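DNA-damage inducible protein DDI1-like protein (Leishmania major, PDB 5YQ8) probably acts as an aspartic protease of the DDI1 family, this chain being the dimeric retroviral protease-like domain of a longer protein. Local coordinates at residues V8-N13 with T67-A72; N13-K18 with E36-M41; N31-E36 with A87-I92; Q58-R63 with A79-E84; A72-P77 with L111-I116. All blocks are in the same frame, centred on the assembly; numbering follows the deposited sequence.

Interaction 1: residues V8-N13 with T67-A72; sequences VPCTIN and TPVNLA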
# COMPACT_ATOMS: atom_id res chain seq x y z
N VAL A 8 0.75 -11.92 3.48
CA VAL A 8 1.50 -13.12 3.28
C VAL A 8 1.91 -13.75 4.60
O VAL A 8 2.18 -13.04 5.58
CB VAL A 8 2.71 -12.85 2.42
CG1 VAL A 8 2.27 -12.53 0.99
CG2 VAL A 8 3.61 -11.75 3.02
N PRO A 9 1.97 -15.09 4.62
CA PRO A 9 2.56 -15.73 5.80
C PRO A 9 4.10 -15.78 5.73
O PRO A 9 4.69 -15.64 4.69
CB PRO A 9 1.97 -17.12 5.77
CG PRO A 9 1.82 -17.37 4.23
CD PRO A 9 1.50 -16.07 3.61
N CYS A 10 4.73 -15.92 6.88
CA CYS A 10 6.16 -16.09 7.02
C CYS A 10 6.48 -16.53 8.44
O CYS A 10 5.62 -16.58 9.29
CB CYS A 10 6.88 -14.74 6.76
SG CYS A 10 6.47 -13.33 7.85
N THR A 11 7.76 -16.79 8.72
CA THR A 11 8.20 -17.21 10.06
C THR A 11 9.43 -16.39 10.50
O THR A 11 10.33 -16.19 9.74
CB THR A 11 8.57 -18.73 10.11
OG1 THR A 11 9.66 -19.02 9.23
CG2 THR A 11 7.42 -19.57 9.72
N ILE A 12 9.48 -16.01 11.77
CA ILE A 12 10.63 -15.41 12.39
C ILE A 12 10.97 -16.24 13.61
O ILE A 12 10.15 -16.33 14.55
CB ILE A 12 10.31 -13.99 12.84
CG1 ILE A 12 9.79 -13.18 11.64
CG2 ILE A 12 11.54 -13.33 13.46
CD1 ILE A 12 9.55 -11.69 11.83
N ASN A 13 12.17 -16.81 13.61
CA ASN A 13 12.63 -17.75 14.64
C ASN A 13 11.59 -18.83 14.82
O ASN A 13 10.99 -18.89 15.91
CB ASN A 13 12.81 -17.10 15.99
CG ASN A 13 13.69 -15.95 15.93
OD1 ASN A 13 14.83 -16.06 15.48
ND2 ASN A 13 13.21 -14.86 16.42
N THR A 67 16.71 -8.74 11.51
CA THR A 67 16.25 -10.01 11.98
C THR A 67 15.96 -10.87 10.77
O THR A 67 15.35 -10.42 9.80
CB THR A 67 14.97 -9.89 12.86
OG1 THR A 67 14.53 -11.20 13.30
CG2 THR A 67 13.85 -9.22 12.13
N PRO A 68 16.35 -12.12 10.83
CA PRO A 68 15.94 -13.01 9.73
C PRO A 68 14.44 -13.38 9.71
O PRO A 68 13.84 -13.69 10.72
CB PRO A 68 16.82 -14.26 9.94
CG PRO A 68 17.82 -13.84 10.98
CD PRO A 68 17.16 -12.82 11.82
N VAL A 69 13.85 -13.25 8.55
CA VAL A 69 12.46 -13.59 8.27
C VAL A 69 12.39 -14.52 7.07
O VAL A 69 12.89 -14.21 5.99
CB VAL A 69 11.71 -12.31 7.96
CG1 VAL A 69 10.24 -12.59 7.81
CG2 VAL A 69 11.88 -11.30 9.07
N ASN A 70 11.74 -15.67 7.27
CA ASN A 70 11.68 -16.71 6.27
C ASN A 70 10.47 -16.45 5.40
O ASN A 70 9.33 -16.87 5.69
CB ASN A 70 11.65 -18.10 6.90
CG ASN A 70 11.47 -19.20 5.87
OD1 ASN A 70 10.35 -19.39 5.35
ND2 ASN A 70 12.59 -19.84 5.47
N LEU A 71 10.72 -15.75 4.30
CA LEU A 71 9.64 -15.33 3.40
C LEU A 71 9.94 -15.96 2.06
O LEU A 71 11.10 -15.89 1.55
CB LEU A 71 9.57 -13.80 3.36
CG LEU A 71 8.44 -13.25 2.48
CD1 LEU A 71 7.08 -13.83 2.82
CD2 LEU A 71 8.35 -11.75 2.58
N ALA A 72 8.93 -16.60 1.50
CA ALA A 72 9.03 -17.33 0.21
C ALA A 72 9.99 -18.45 0.30
O ALA A 72 10.67 -18.71 -0.71
CB ALA A 72 9.38 -16.38 -0.97
O HOH W 1 13.68 -16.44 10.90
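Thr11 and Asn70 form the one backbone pair that bridges strands 8-12 and 67-71, an antiparallel hydrogen-bonded pair. Asn70 N donates to Thr11 O at 2.9 Å, while the return bond from Thr11 N to Asn70 O is weak at 3.4 Å. On the outer face their side chains lie side by side and point the same way. With chi1 62°, Thr11 OG1 sits between its own N and carbonyl carbon and comes within 3.2 Å of Asn70 CB. Both residues are partly exposed, where short polar side chains are at home. The inward side is apolar: Ile12 CD1 rests on Val69 CG2 at 3.6 Å, Cys10 SG meets the other Val69 branch, CG1, at 3.8 Å, and Leu71 CD1 reaches Cys10 CB at 4.0 Å. Branched Val and Ile favour the extended backbone and fill this side, and the slim thiol of Cys10 fits between larger neighbours. Strands 7-12 and 62-71 are the outermost strands of the six-stranded mixed sheet, and this one bridge brings them together, consistent with the closed, barrel-like retropepsin fold. The strand axes approach to 4.8 Å but splay at 143°, which fits a bridge of a single pair. Past it, a water accepts from Asn13 N and donates to Pro68 O, carrying the connection on where the backbones separate. On its other edge each strand is paired with its hairpin partner: Val8 and Cys10 bond to Ala19 and Val17, while Thr67 and Val69 bond to Phe78 and Ile76.

Interaction 2: residues N13-K18 with E36-M41; sequences NQVLVK and ERCGLM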
# COMPACT_ATOMS: atom_id res chain seq x y z
N ASN A 13 12.17 -16.81 13.61
CA ASN A 13 12.63 -17.75 14.64
C ASN A 13 11.59 -18.83 14.82
O ASN A 13 10.99 -18.89 15.91
CB ASN A 13 12.81 -17.10 15.99
CG ASN A 13 13.69 -15.95 15.93
OD1 ASN A 13 14.83 -16.06 15.48
ND2 ASN A 13 13.21 -14.86 16.42
N GLN A 14 11.28 -19.58 13.77
CA GLN A 14 10.37 -20.74 13.86
C GLN A 14 8.87 -20.41 14.06
O GLN A 14 8.07 -21.32 13.94
CB GLN A 14 10.83 -21.69 15.02
CG GLN A 14 12.25 -22.21 15.00
CD GLN A 14 12.43 -23.17 13.87
OE1 GLN A 14 11.47 -23.75 13.36
NE2 GLN A 14 13.66 -23.30 13.42
N VAL A 15 8.51 -19.17 14.42
CA VAL A 15 7.20 -18.76 14.83
C VAL A 15 6.45 -18.19 13.64
O VAL A 15 6.92 -17.35 12.91
CB VAL A 15 7.28 -17.66 15.90
CG1 VAL A 15 5.85 -17.17 16.32
CG2 VAL A 15 8.07 -18.16 17.11
N LEU A 16 5.24 -18.65 13.49
CA LEU A 16 4.42 -18.26 12.34
C LEU A 16 3.78 -16.90 12.47
O LEU A 16 3.13 -16.63 13.50
CB LEU A 16 3.35 -19.30 12.07
CG LEU A 16 2.52 -19.14 10.83
CD1 LEU A 16 3.42 -19.07 9.63
CD2 LEU A 16 1.57 -20.32 10.67
N VAL A 17 3.95 -16.04 11.44
CA VAL A 17 3.38 -14.70 11.47
C VAL A 17 2.83 -14.31 10.11
O VAL A 17 3.38 -14.76 9.07
CB VAL A 17 4.41 -13.67 11.96
CG1 VAL A 17 4.66 -13.77 13.47
CG2 VAL A 17 5.72 -13.87 11.29
N LYS A 18 1.73 -13.56 10.10
CA LYS A 18 1.23 -13.01 8.88
C LYS A 18 1.58 -11.52 8.75
O LYS A 18 1.57 -10.79 9.74
CB LYS A 18 -0.27 -13.23 8.73
CG LYS A 18 -1.20 -12.34 9.54
CD LYS A 18 -2.56 -12.31 8.89
CE LYS A 18 -3.52 -11.58 9.80
NZ LYS A 18 -3.68 -12.23 11.15
N GLU A 36 7.87 -9.83 20.93
CA GLU A 36 7.88 -10.64 22.15
C GLU A 36 7.55 -12.11 21.82
O GLU A 36 8.18 -13.07 22.31
CB GLU A 36 6.89 -10.09 23.19
CG GLU A 36 7.44 -8.92 24.04
CD GLU A 36 6.40 -8.26 24.97
OE1 GLU A 36 5.26 -8.01 24.54
OE2 GLU A 36 6.73 -8.00 26.15
N ARG A 37 6.58 -12.31 20.96
CA ARG A 37 6.20 -13.69 20.59
C ARG A 37 7.27 -14.40 19.76
O ARG A 37 7.31 -15.62 19.75
CB ARG A 37 4.84 -13.65 19.90
CG ARG A 37 4.25 -14.98 19.45
CD ARG A 37 2.78 -14.75 19.09
NE ARG A 37 2.58 -13.74 18.05
CZ ARG A 37 2.70 -13.95 16.74
NH1 ARG A 37 2.96 -15.15 16.22
NH2 ARG A 37 2.53 -12.95 15.94
N CYS A 38 8.11 -13.64 19.09
CA CYS A 38 9.19 -14.13 18.27
C CYS A 38 10.55 -14.04 19.00
O CYS A 38 11.58 -14.37 18.43
CB CYS A 38 9.23 -13.31 16.94
SG CYS A 38 7.80 -13.64 15.85
N GLY A 39 10.55 -13.56 20.24
CA GLY A 39 11.77 -13.50 21.02
C GLY A 39 12.76 -12.42 20.53
O GLY A 39 13.94 -12.65 20.58
N LEU A 40 12.27 -11.27 20.10
CA LEU A 40 13.04 -10.22 19.45
C LEU A 40 13.25 -8.97 20.29
O LEU A 40 13.81 -7.98 19.81
CB LEU A 40 12.32 -9.79 18.16
CG LEU A 40 12.02 -10.85 17.12
CD1 LEU A 40 11.31 -10.21 15.96
CD2 LEU A 40 13.33 -11.49 16.68
N MET A 41 12.85 -8.98 21.55
CA MET A 41 13.03 -7.80 22.41
C MET A 41 14.47 -7.52 22.71
O MET A 41 14.87 -6.35 22.79
CB MET A 41 12.29 -7.98 23.72
CG MET A 41 10.79 -8.04 23.52
SD MET A 41 10.19 -6.43 23.15
CE MET A 41 9.96 -6.43 21.40
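Arg37 and Val17 slide past each other in opposite directions, the guanidinium passing alongside the valine so that NH2 lies 3.4 Å from Val17 CG1. The arginine chain bends at chi3 (58°), which turns NE out of the extended line. NH1 then donates to Leu16 O at 3.1 Å; the oxygen lies in the guanidinium plane, while the donor is tilted from the carbonyl plane. Val15 lies obliquely to the same group, its CG1 3.5 Å from NH1. A long side chain with a flat end carrying several N-H groups suits this place, since it can pass close to two valines and still grip a strand carbonyl; NH2 also donates to Thr34 OG1 one turn back. Between helix 32-37 and the strand, Cys38 SG rests 3.9 Å from Val17 CG1. The helix ends in a Schellman motif: Gly39, with positive phi, is the first residue to leave helical angles, its N bonds to Glu36 O, and Leu40 N probably bonds to Ala35 O. That reversal presents Cys38 O to Asn13, whose ND2 donates to it at 2.6 Å in the carbonyl plane, though bent at the hydrogen (132°). Asn13 belongs to the turn between strands 7-12 and 15-21. Leu40 CD2 lies 3.4 Å from the same amide nitrogen.

Interaction 3: residues N31-E36 with A87-I92; sequences NKRTAE and AMDLII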
# COMPACT_ATOMS: atom_id res chain seq x y z
N ASN A 31 4.41 -5.13 15.81
CA ASN A 31 3.87 -4.78 17.14
C ASN A 31 4.71 -5.41 18.23
O ASN A 31 5.44 -6.34 17.97
CB ASN A 31 2.36 -5.06 17.29
CG ASN A 31 2.00 -6.48 16.99
OD1 ASN A 31 2.90 -7.31 16.78
ND2 ASN A 31 0.70 -6.77 16.89
N LYS A 32 4.66 -4.86 19.43
CA LYS A 32 5.44 -5.37 20.57
C LYS A 32 5.16 -6.83 20.86
O LYS A 32 6.09 -7.60 21.17
CB LYS A 32 5.17 -4.56 21.84
CG LYS A 32 5.94 -5.06 23.07
CD LYS A 32 5.92 -4.08 24.23
CE LYS A 32 6.60 -4.65 25.47
NZ LYS A 32 6.86 -3.52 26.44
N ARG A 33 3.89 -7.20 20.71
CA ARG A 33 3.41 -8.52 21.06
C ARG A 33 4.08 -9.52 20.19
O ARG A 33 4.43 -10.61 20.68
CB ARG A 33 1.87 -8.61 20.91
CG ARG A 33 1.29 -9.98 21.33
CD ARG A 33 -0.25 -9.93 21.41
NE ARG A 33 -0.76 -8.90 20.50
CZ ARG A 33 -1.09 -9.07 19.22
NH1 ARG A 33 -1.02 -10.29 18.66
NH2 ARG A 33 -1.54 -8.02 18.48
N THR A 34 4.24 -9.19 18.90
CA THR A 34 4.82 -10.15 17.93
C THR A 34 6.30 -10.38 18.18
O THR A 34 6.77 -11.53 18.24
CB THR A 34 4.60 -9.68 16.52
OG1 THR A 34 3.20 -9.77 16.28
CG2 THR A 34 5.33 -10.62 15.51
N ALA A 35 7.03 -9.30 18.35
CA ALA A 35 8.46 -9.40 18.60
C ALA A 35 8.69 -10.11 19.93
O ALA A 35 9.60 -10.90 20.05
CB ALA A 35 9.09 -8.03 18.58
N GLU A 36 7.87 -9.83 20.93
CA GLU A 36 7.88 -10.64 22.15
C GLU A 36 7.55 -12.11 21.82
O GLU A 36 8.18 -13.07 22.31
CB GLU A 36 6.89 -10.09 23.19
CG GLU A 36 7.44 -8.92 24.04
CD GLU A 36 6.40 -8.26 24.97
OE1 GLU A 36 5.26 -8.01 24.54
OE2 GLU A 36 6.73 -8.00 26.15
N ALA A 87 -2.56 -2.86 15.62
CA ALA A 87 -3.56 -3.91 15.38
C ALA A 87 -2.90 -5.06 14.64
O ALA A 87 -3.17 -6.24 14.98
CB ALA A 87 -4.75 -3.37 14.58
N MET A 88 -2.01 -4.71 13.67
CA MET A 88 -1.45 -5.65 12.70
C MET A 88 -0.08 -6.09 13.14
O MET A 88 0.79 -5.25 13.44
CB MET A 88 -1.38 -5.05 11.29
CG MET A 88 -2.74 -4.63 10.83
SD MET A 88 -2.75 -4.35 9.07
CE MET A 88 -1.78 -2.86 8.85
N ASP A 89 0.12 -7.41 13.14
CA ASP A 89 1.35 -8.00 13.67
C ASP A 89 2.57 -7.42 12.97
O ASP A 89 3.49 -6.94 13.62
CB ASP A 89 1.30 -9.51 13.53
CG ASP A 89 0.25 -10.14 14.44
OD1 ASP A 89 -0.44 -9.33 15.18
OD2 ASP A 89 0.17 -11.42 14.48
N LEU A 90 2.55 -7.39 11.64
CA LEU A 90 3.70 -7.04 10.87
C LEU A 90 3.22 -6.43 9.59
O LEU A 90 2.32 -6.99 8.90
CB LEU A 90 4.52 -8.31 10.59
CG LEU A 90 5.83 -8.13 9.86
CD1 LEU A 90 6.74 -7.14 10.55
CD2 LEU A 90 6.51 -9.48 9.75
N ILE A 91 3.85 -5.29 9.27
CA ILE A 91 3.63 -4.58 8.06
C ILE A 91 4.94 -4.59 7.23
O ILE A 91 6.02 -4.12 7.72
CB ILE A 91 3.20 -3.14 8.36
CG1 ILE A 91 2.02 -3.20 9.34
CG2 ILE A 91 2.78 -2.49 7.09
CD1 ILE A 91 1.49 -1.89 9.81
N ILE A 92 4.84 -5.16 6.02
CA ILE A 92 5.85 -5.06 5.01
C ILE A 92 5.65 -3.72 4.28
O ILE A 92 4.73 -3.56 3.51
CB ILE A 92 5.75 -6.22 4.06
CG1 ILE A 92 6.04 -7.50 4.81
CG2 ILE A 92 6.79 -6.09 2.94
CD1 ILE A 92 6.02 -8.71 3.91
O HOH W 2 -2.16 -10.54 16.49
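Asn31 and Asp89 make a polar contact between the start of helix 32-37 and the loop leading into strand 90-92, in the aspartic protease domain. Backbone and side chain both take part: Asn31 N donates to Asp89 O at 3.0 Å, and ND2 donates to Asp89 OD1 at 3.3 Å, meeting that oxygen from above the carboxylate plane. The two side chains lie side by side and point the same way, with amide and carboxylate planes 44° apart. Asn31 is the helix N-cap. Its chi1 of 56° tucks CG between its own N and carbonyl carbon, and OD1 accepts from Thr34 N at 3.1 Å, the donor lying above the carbonyl plane. Thr34 OG1 also donates to OD1, along a lone pair, at a short 2.5 Å. Asparagine suits this place because its oxygen caps the helix while its nitrogen serves Asp89 and Gln86 O. Asp89 OD1 also faces Arg33 NH1 across a long salt bridge of 3.7 Å, and a water accepts from NH1 and donates to OD1. OD2 forms a salt bridge with Arg37, so the carboxylate is probably held ionised between two arginines. Thr34 stands against Val17 of strand 15-21. Beyond Asp89, strand 90-92 runs beside strand 15-21, where Ile92 shares backbone bonds with Phe20 and with Asp22, the probable catalytic aspartate.

Interaction 4: residues Q58-R63 with A79-E84; sequences QEICGR and AFYVIE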
# COMPACT_ATOMS: atom_id res chain seq x y z
N GLN A 58 3.09 8.59 15.98
CA GLN A 58 3.93 7.39 15.90
C GLN A 58 4.89 7.43 17.08
O GLN A 58 5.67 8.39 17.22
CB GLN A 58 4.71 7.42 14.59
CG GLN A 58 5.73 6.29 14.47
CD GLN A 58 6.50 6.26 13.16
OE1 GLN A 58 6.06 6.82 12.14
NE2 GLN A 58 7.67 5.58 13.18
N GLU A 59 4.83 6.43 17.95
CA GLU A 59 5.72 6.37 19.15
C GLU A 59 6.25 4.92 19.29
O GLU A 59 5.54 3.97 19.65
CB GLU A 59 5.03 6.88 20.43
CG GLU A 59 4.43 8.29 20.27
CD GLU A 59 3.60 8.69 21.46
OE1 GLU A 59 3.13 9.86 21.50
OE2 GLU A 59 3.45 7.81 22.35
N ILE A 60 7.51 4.75 18.94
CA ILE A 60 8.02 3.43 18.75
C ILE A 60 8.66 2.95 20.06
O ILE A 60 9.12 3.75 20.89
CB ILE A 60 9.02 3.39 17.57
CG1 ILE A 60 10.34 4.03 17.98
CG2 ILE A 60 8.45 4.12 16.34
CD1 ILE A 60 11.35 4.08 16.88
N CYS A 61 8.70 1.63 20.24
CA CYS A 61 9.49 0.98 21.26
C CYS A 61 10.93 0.82 20.83
O CYS A 61 11.72 0.48 21.64
CB CYS A 61 8.99 -0.44 21.55
SG CYS A 61 7.40 -0.56 22.31
N GLY A 62 11.26 0.98 19.55
CA GLY A 62 12.63 0.87 19.08
C GLY A 62 12.63 0.45 17.62
O GLY A 62 11.58 0.51 16.96
N ARG A 63 13.81 0.06 17.13
CA ARG A 63 13.99 -0.41 15.78
C ARG A 63 14.80 -1.67 15.75
O ARG A 63 15.83 -1.70 16.39
CB ARG A 63 14.67 0.66 14.96
CG ARG A 63 14.69 0.39 13.44
CD ARG A 63 15.41 1.49 12.68
NE ARG A 63 15.26 1.32 11.24
CZ ARG A 63 16.12 0.73 10.40
NH1 ARG A 63 17.30 0.24 10.81
NH2 ARG A 63 15.82 0.63 9.10
N ALA A 79 14.42 -5.10 8.55
CA ALA A 79 14.58 -4.04 9.57
C ALA A 79 13.23 -3.36 9.69
O ALA A 79 12.57 -3.07 8.65
CB ALA A 79 15.59 -3.02 9.19
N PHE A 80 12.81 -3.18 10.94
CA PHE A 80 11.56 -2.53 11.20
C PHE A 80 11.46 -1.90 12.57
O PHE A 80 12.27 -2.21 13.43
CB PHE A 80 10.43 -3.50 11.05
CG PHE A 80 10.69 -4.80 11.67
CD1 PHE A 80 10.72 -4.93 13.01
CD2 PHE A 80 10.93 -5.89 10.87
CE1 PHE A 80 10.99 -6.15 13.55
CE2 PHE A 80 11.23 -7.07 11.36
CZ PHE A 80 11.25 -7.21 12.72
N TYR A 81 10.55 -0.97 12.72
CA TYR A 81 10.27 -0.38 14.01
C TYR A 81 9.39 -1.28 14.82
O TYR A 81 8.66 -2.07 14.30
CB TYR A 81 9.61 0.98 13.83
CG TYR A 81 10.49 1.99 13.16
CD1 TYR A 81 11.67 2.43 13.77
CD2 TYR A 81 10.16 2.54 11.94
CE1 TYR A 81 12.49 3.37 13.20
CE2 TYR A 81 10.96 3.54 11.39
CZ TYR A 81 12.15 3.92 12.02
OH TYR A 81 13.05 4.83 11.53
N VAL A 82 9.46 -1.14 16.13
CA VAL A 82 8.61 -1.89 17.03
C VAL A 82 7.74 -0.88 17.78
O VAL A 82 8.29 0.08 18.36
CB VAL A 82 9.40 -2.80 17.99
CG1 VAL A 82 8.46 -3.49 18.93
CG2 VAL A 82 10.19 -3.86 17.22
N ILE A 83 6.42 -1.10 17.73
CA ILE A 83 5.45 -0.20 18.33
C ILE A 83 4.43 -1.01 19.13
O ILE A 83 3.85 -1.94 18.59
CB ILE A 83 4.77 0.64 17.21
CG1 ILE A 83 5.80 1.54 16.53
CG2 ILE A 83 3.65 1.48 17.80
CD1 ILE A 83 5.30 2.72 15.72
N GLU A 84 4.17 -0.63 20.38
CA GLU A 84 3.45 -1.52 21.31
C GLU A 84 2.05 -2.01 20.83
O GLU A 84 1.87 -3.22 20.59
CB GLU A 84 3.37 -0.94 22.74
CG GLU A 84 2.55 -1.86 23.70
CD GLU A 84 2.19 -1.20 25.02
OE1 GLU A 84 2.60 -1.70 26.10
OE2 GLU A 84 1.44 -0.19 24.96
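Arg63 has CG anti to its backbone N (chi1 -169°) and stays extended as far as NE, while Tyr81 has CG anti to its carbonyl carbon (chi1 -64°); being a non-hydrogen-bonded antiparallel pair, the two stand on the same face of the sheet. Arg63 CD lies 3.5 Å from Tyr81 CE1, and farther out NH2 stands 3.7 Å from Ala79 CB, which sits over one face of the guanidinium. That group is turned steeply against the ring and is long for a cation-pi pair, so any such attraction is weak. The methylenes of Arg63 supply hydrocarbon for Tyr81 CE1 while its charged end reaches on to His65, to which NH1 bonds. Ile60 CD1 touches Tyr81 CD1 at 3.5 Å. Its other branch, CG2, meets Ile83 CD1 at 3.5 Å, and Gln58 CG lies 3.8 Å from the same methyl. The two branches of Ile60 let it touch Tyr81 and Ile83 at once. Tyr81 also packs on Lys2 of the second subunit. In the backbone, Val82 N donates to Gly62 O at 2.8 Å. Val82 O faces two successive N-H groups: Cys61 N, very short as modelled, and Gly62 N, weak at 3.3 Å. Gly62 has backbone angles (phi 153°) at which a side chain would collide with the carbonyl oxygen of Cys61, so glycine fits here. Cys61 and Gly62 opposite Val82 form a classic beta bulge, here at the open end of the hairpin 62-71/74-83, where by analogy with retropepsins the chain arrives from the flap.

Interaction 5: residues A72-P77 with L111-I116; sequences AGMYIP and LTIDNI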
# COMPACT_ATOMS: atom_id res chain seq x y z
N ALA A 72 8.93 -16.60 1.50
CA ALA A 72 9.03 -17.33 0.21
C ALA A 72 9.99 -18.45 0.30
O ALA A 72 10.67 -18.71 -0.71
CB ALA A 72 9.38 -16.38 -0.97
N GLY A 73 10.04 -19.11 1.46
CA GLY A 73 11.08 -20.11 1.72
C GLY A 73 12.55 -19.64 1.70
O GLY A 73 13.49 -20.45 1.67
N MET A 74 12.78 -18.34 1.72
CA MET A 74 14.13 -17.81 1.75
C MET A 74 14.29 -17.05 3.01
O MET A 74 13.35 -16.43 3.49
CB MET A 74 14.38 -16.87 0.58
CG MET A 74 14.34 -17.48 -0.79
SD MET A 74 14.65 -16.17 -2.01
CE MET A 74 13.23 -15.16 -1.79
N TYR A 75 15.47 -17.13 3.61
CA TYR A 75 15.83 -16.19 4.73
C TYR A 75 16.12 -14.81 4.24
O TYR A 75 17.05 -14.64 3.50
CB TYR A 75 17.01 -16.76 5.55
CG TYR A 75 16.52 -17.84 6.47
CD1 TYR A 75 16.33 -19.14 5.99
CD2 TYR A 75 16.16 -17.56 7.78
CE1 TYR A 75 15.84 -20.15 6.80
CE2 TYR A 75 15.63 -18.57 8.60
CZ TYR A 75 15.50 -19.87 8.10
OH TYR A 75 14.97 -20.87 8.89
N ILE A 76 15.31 -13.82 4.63
CA ILE A 76 15.40 -12.45 4.16
C ILE A 76 15.62 -11.48 5.33
O ILE A 76 14.85 -11.46 6.28
CB ILE A 76 14.11 -12.07 3.42
CG1 ILE A 76 14.12 -12.80 2.12
CG2 ILE A 76 14.05 -10.57 3.12
CD1 ILE A 76 12.77 -13.31 1.79
N PRO A 77 16.66 -10.64 5.28
CA PRO A 77 16.93 -9.77 6.39
C PRO A 77 15.98 -8.59 6.36
O PRO A 77 16.00 -7.83 5.37
CB PRO A 77 18.38 -9.33 6.15
CG PRO A 77 18.58 -9.45 4.70
CD PRO A 77 17.69 -10.54 4.24
N LEU A 111 3.22 -12.79 -4.13
CA LEU A 111 4.32 -11.91 -3.82
C LEU A 111 5.57 -12.57 -4.28
O LEU A 111 5.92 -13.64 -3.75
CB LEU A 111 4.43 -11.66 -2.35
CG LEU A 111 5.50 -10.66 -1.89
CD1 LEU A 111 5.21 -9.24 -2.35
CD2 LEU A 111 5.61 -10.70 -0.35
N THR A 112 6.19 -11.96 -5.27
CA THR A 112 7.33 -12.56 -5.91
C THR A 112 8.64 -11.93 -5.39
O THR A 112 8.82 -10.75 -5.41
CB THR A 112 7.28 -12.38 -7.43
OG1 THR A 112 6.01 -12.76 -7.93
CG2 THR A 112 8.32 -13.13 -8.08
N ILE A 113 9.50 -12.77 -4.87
CA ILE A 113 10.86 -12.40 -4.43
C ILE A 113 11.79 -13.49 -4.98
O ILE A 113 11.56 -14.63 -4.74
CB ILE A 113 10.99 -12.38 -2.89
CG1 ILE A 113 9.74 -11.76 -2.22
CG2 ILE A 113 12.28 -11.68 -2.51
CD1 ILE A 113 9.79 -11.81 -0.72
N ASP A 114 12.83 -13.11 -5.70
CA ASP A 114 13.73 -14.04 -6.40
C ASP A 114 12.88 -14.85 -7.37
O ASP A 114 12.07 -14.29 -8.04
CB ASP A 114 14.63 -14.84 -5.42
CG ASP A 114 16.07 -15.04 -5.95
OD1 ASP A 114 16.39 -14.55 -7.06
OD2 ASP A 114 16.86 -15.72 -5.28
N ASN A 115 13.06 -16.15 -7.42
CA ASN A 115 12.28 -17.06 -8.29
C ASN A 115 11.02 -17.70 -7.57
O ASN A 115 10.62 -18.80 -7.91
CB ASN A 115 13.14 -18.26 -8.78
CG ASN A 115 14.51 -17.87 -9.30
OD1 ASN A 115 14.68 -16.84 -9.96
ND2 ASN A 115 15.52 -18.67 -8.98
N ILE A 116 10.48 -17.06 -6.54
CA ILE A 116 9.52 -17.71 -5.66
C ILE A 116 8.36 -16.74 -5.45
O ILE A 116 8.56 -15.59 -5.06
CB ILE A 116 10.15 -18.10 -4.27
CG1 ILE A 116 11.50 -18.80 -4.43
CG2 ILE A 116 9.19 -18.98 -3.52
CD1 ILE A 116 11.49 -20.09 -5.28
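Ile113 N donates to Ile116 O at 3.0 Å, and on the carbonyl side of the same residue Met74 CE, from the opposing hairpin, touches Ile113 O at 3.4 Å. A second bond, from Ile116 N to Ile113 O at 3.2 Å, completes the pairing of these two residues around the turn. No hydrogen bond joins the two segments, which meet through side chains and the carbonyl oxygens of Ala72 and Ile113. Met74 bends at chi3 (-65°), which places CE 3.7 Å from Ile113 CG2; just before it, SD lies 3.7 Å from Asp114 CB, the two side chains crossing at about a right angle. An unbranched, flexible methionine suits this place, since it can fold its tip against the backbone and CB of the turn as well as the Ile113 branch. Deeper in, Ile76 and Ile113 reach toward each other tip to tip, their CD1 atoms 4.2 Å apart, and Leu71 adds its side chain to both. At the outer end Ala72 CB meets Ile116 CG2 at 3.6 Å, and that same methyl presses on Ala72 O at 3.2 Å. A small residue lets the turn come this close. Ala72 and Gly73 both have positive phi, which glycine takes easily and alanine less so. Asp114 too has positive phi, as the first corner of a type II' turn must. The contact is thus one hairpin end set against another: the tight turn joining strands 62-71 and 74-83 packs on the type II' turn of the hairpin 110-113/116-119, part of the small three-stranded antiparallel sheet.

In the fold
Interaction 1 is the buried one, an apolar face behind a single backbone bridge between the sheet's outermost strands; the others are partly exposed. Interactions 2 and 3 share helix 32-37, its C-terminal end facing strand 15-21 and its start facing the loop before strand 90-92, and both rely on polar groups with arginines. Interactions 4 and 5 lie about 24 Å apart between centres, at opposite ends of the hairpin 62-71/74-83: the first combines a bulge with aromatic and aliphatic packing, the second is without cross-segment hydrogen bonds. Leu71 links interactions 1 and 5, while Lys32 N meeting Ile83 O links 3 and 4.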